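Local coordinates for uncharacterized protein TP-0789 domain-containing protein (Desulfovibrio piger ATCC 29098, PDB 4Z48), which is of unknown function but belongs to the LolA-like family related to outer-membrane lipoprotein-sorting proteins, and so may bind lipid or lipoprotein, at residues A[92-96]-A[241-245]. Sequence-based numbering, arbitrary orientation.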
HETATM    1  N   MSE A  92       6.586   0.042 -12.561  1.00 19.10           N
HETATM    2  CA  MSE A  92       5.682  -1.062 -12.318  1.00 17.50           C
HETATM    3  C   MSE A  92       5.390  -1.789 -13.625  1.00 22.48           C
HETATM    4  O   MSE A  92       5.205  -1.162 -14.687  1.00 20.99           O
HETATM    5  CB  MSE A  92       4.384  -0.562 -11.677  1.00 18.11           C
HETATM    6  CG  MSE A  92       3.378  -1.653 -11.381  1.00 24.01           C
HETATM    7 SE   MSE A  92       1.799  -0.952 -10.496  0.75 32.74          SE
HETATM    8  CE  MSE A  92       2.569  -0.335  -8.948  1.00 29.47           C
ATOM      9  N   TRP A  93       5.366  -3.103 -13.526  1.00 21.94           N
ATOM     10  CA  TRP A  93       5.039  -3.991 -14.633  1.00 21.94           C
ATOM     11  C   TRP A  93       4.136  -5.140 -14.179  1.00 22.91           C
ATOM     12  O   TRP A  93       4.195  -5.590 -13.032  1.00 19.95           O
ATOM     13  CB  TRP A  93       6.303  -4.587 -15.242  1.00 22.59           C
ATOM     14  CG  TRP A  93       7.293  -3.598 -15.780  1.00 24.48           C
ATOM     15  CD1 TRP A  93       7.407  -3.174 -17.070  1.00 27.64           C
ATOM     16  CD2 TRP A  93       8.407  -3.044 -15.074  1.00 24.72           C
ATOM     17  NE1 TRP A  93       8.511  -2.363 -17.207  1.00 26.71           N
ATOM     18  CE2 TRP A  93       9.152  -2.279 -16.001  1.00 28.59           C
ATOM     19  CE3 TRP A  93       8.857  -3.130 -13.742  1.00 25.75           C
ATOM     20  CZ2 TRP A  93      10.330  -1.613 -15.644  1.00 28.26           C
ATOM     21  CZ3 TRP A  93      10.022  -2.477 -13.392  1.00 27.92           C
ATOM     22  CH2 TRP A  93      10.738  -1.714 -14.330  1.00 28.92           C
ATOM     23  N   VAL A  94       3.327  -5.627 -15.098  1.00 19.08           N
ATOM     24  CA  VAL A  94       2.465  -6.786 -14.845  1.00 18.41           C
ATOM     25  C   VAL A  94       2.709  -7.818 -15.939  1.00 22.84           C
ATOM     26  O   VAL A  94       2.734  -7.445 -17.114  1.00 21.05           O
ATOM     27  CB  VAL A  94       0.937  -6.428 -14.728  1.00 21.82           C
ATOM     28  CG1 VAL A  94       0.407  -5.702 -15.972  1.00 21.82           C
ATOM     29  CG2 VAL A  94       0.083  -7.670 -14.414  1.00 21.60           C
ATOM     30  N   TYR A  95       2.919  -9.100 -15.545  1.00 20.99           N
ATOM     31  CA  TYR A  95       2.930 -10.253 -16.448  1.00 21.61           C
ATOM     32  C   TYR A  95       1.501 -10.839 -16.428  1.00 24.46           C
ATOM     33  O   TYR A  95       1.001 -11.195 -15.355  1.00 21.44           O
ATOM     34  CB  TYR A  95       3.989 -11.296 -16.059  1.00 22.72           C
ATOM     35  CG  TYR A  95       3.854 -12.565 -16.864  1.00 25.64           C
ATOM     36  CD1 TYR A  95       4.434 -12.680 -18.126  1.00 27.34           C
ATOM     37  CD2 TYR A  95       3.083 -13.631 -16.399  1.00 27.49           C
ATOM     38  CE1 TYR A  95       4.246 -13.817 -18.909  1.00 28.85           C
ATOM     39  CE2 TYR A  95       2.902 -14.780 -17.168  1.00 29.25           C
ATOM     40  CZ  TYR A  95       3.505 -14.876 -18.412  1.00 35.96           C
ATOM     41  OH  TYR A  95       3.338 -16.006 -19.167  1.00 37.49           O
ATOM     42  N   LEU A  96       0.844 -10.883 -17.591  1.00 23.74           N
ATOM     43  CA  LEU A  96      -0.525 -11.396 -17.767  1.00 24.31           C
ATOM     44  C   LEU A  96      -0.466 -12.809 -18.373  1.00 27.69           C
ATOM     45  O   LEU A  96      -0.011 -12.947 -19.508  1.00 26.09           O
ATOM     46  CB  LEU A  96      -1.353 -10.451 -18.655  1.00 24.51           C
ATOM     47  CG  LEU A  96      -1.539  -9.021 -18.097  1.00 28.14           C
ATOM     48  CD1 LEU A  96      -1.979  -8.058 -19.214  1.00 28.28           C
ATOM     49  CD2 LEU A  96      -2.530  -8.992 -16.954  1.00 26.97           C
ATOM     50  N   HIS A 241      13.679  -7.846 -13.831  1.00 37.03           N
ATOM     51  CA  HIS A 241      12.666  -7.825 -14.890  1.00 39.10           C
ATOM     52  C   HIS A 241      12.439  -9.229 -15.472  1.00 44.45           C
ATOM     53  O   HIS A 241      11.303  -9.542 -15.837  1.00 43.85           O
ATOM     54  CB  HIS A 241      13.025  -6.804 -15.985  1.00 41.57           C
ATOM     55  CG  HIS A 241      11.830  -6.345 -16.752  1.00 45.42           C
ATOM     56  ND1 HIS A 241      11.602  -6.775 -18.046  1.00 48.20           N
ATOM     57  CD2 HIS A 241      10.805  -5.551 -16.364  1.00 47.37           C
ATOM     58  CE1 HIS A 241      10.460  -6.216 -18.417  1.00 47.66           C
ATOM     59  NE2 HIS A 241       9.938  -5.475 -17.435  1.00 47.62           N
ATOM     60  N   SER A 242      13.486 -10.105 -15.418  1.00 42.89           N
ATOM     61  CA  SER A 242      13.498 -11.520 -15.836  1.00 43.21           C
ATOM     62  C   SER A 242      12.586 -12.417 -14.983  1.00 45.98           C
ATOM     63  O   SER A 242      12.145 -13.448 -15.481  1.00 46.14           O
ATOM     64  CB  SER A 242      14.917 -12.082 -15.800  1.00 49.47           C
ATOM     65  OG  SER A 242      15.475 -12.099 -14.495  1.00 61.20           O
ATOM     66  N   ALA A 243      12.303 -12.046 -13.717  1.00 41.22           N
ATOM     67  CA  ALA A 243      11.402 -12.818 -12.845  1.00 40.05           C
ATOM     68  C   ALA A 243       9.945 -12.793 -13.383  1.00 42.58           C
ATOM     69  O   ALA A 243       9.139 -13.655 -13.015  1.00 40.94           O
ATOM     70  CB  ALA A 243      11.448 -12.278 -11.424  1.00 40.93           C
ATOM     71  N   LEU A 244       9.625 -11.825 -14.282  1.00 38.13           N
ATOM     72  CA  LEU A 244       8.296 -11.683 -14.871  1.00 36.51           C
ATOM     73  C   LEU A 244       8.031 -12.781 -15.916  1.00 42.44           C
ATOM     74  O   LEU A 244       7.287 -13.700 -15.594  1.00 41.22           O
ATOM     75  CB  LEU A 244       8.063 -10.272 -15.441  1.00 36.20           C
ATOM     76  CG  LEU A 244       7.921  -9.175 -14.377  1.00 38.99           C
ATOM     77  CD1 LEU A 244       7.997  -7.804 -15.001  1.00 39.09           C
ATOM     78  CD2 LEU A 244       6.625  -9.307 -13.611  1.00 40.10           C
ATOM     79  N   GLN A 245       8.632 -12.722 -17.129  1.00 40.11           N
ATOM     80  CA  GLN A 245       8.404 -13.749 -18.147  1.00 61.57           C
ATOM     81  C   GLN A 245       9.371 -14.914 -17.949  1.00 88.58           C
ATOM     82  O   GLN A 245       9.106 -15.792 -17.126  1.00 49.76           O
ATOM     83  CB  GLN A 245       8.514 -13.165 -19.567  1.00 63.21           C
ATOM     84  CG  GLN A 245       7.552 -13.833 -20.555  1.00 72.85           C
ATOM     85  CD  GLN A 245       7.173 -12.973 -21.738  1.00 87.48           C
ATOM     86  OE1 GLN A 245       6.956 -11.761 -21.631  1.00 81.57           O
ATOM     87  NE2 GLN A 245       7.008 -13.604 -22.888  1.00 82.32           N
TER
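Start at Trp-93, the first residue of segment 92-96, on strand 91-96, to meet the C-terminal tail. Its CA-to-CB bond points toward 241-245, and one face of the indole receives the edge of His-241 in a T-shaped stack: the imidazole and the five-membered indole ring have centroids 4.4 Å apart and planes at 73°. Trp-93 NE1 and His-241 NE2 approach to 3.4 Å, but the angle is too poor for a hydrogen bond, and none forms anywhere between the two segments, so the edge-to-face stack is what joins the two rings. Closer to the backbone, Trp-93 CB touches Leu-244 CD1 at 3.6 Å. Val-94 turns away, as alternation along a strand demands. Strand 91-96 lies next to the outermost strand within the chain, 101-104, of the long, strongly curved antiparallel sheet of this LolA-like fold, and the tail, running on beyond strand 219-230, comes back against one face of it. Leu-244 there also packs on Leu-79 and Val-102 of the flanking strands, while Lys-77 NZ donates a hydrogen bond to Ala-243 O. Tyr-95 again points toward the tail. The Leu-244 carbonyl lies over one face of its ring, with O 3.8 Å from Tyr-95 CG, and Tyr-95 CB meets Leu-244 CD2 at 4.1 Å. Farther out, Tyr-95 CE1 lies 3.7 Å from CG of the poorly ordered Gln-245.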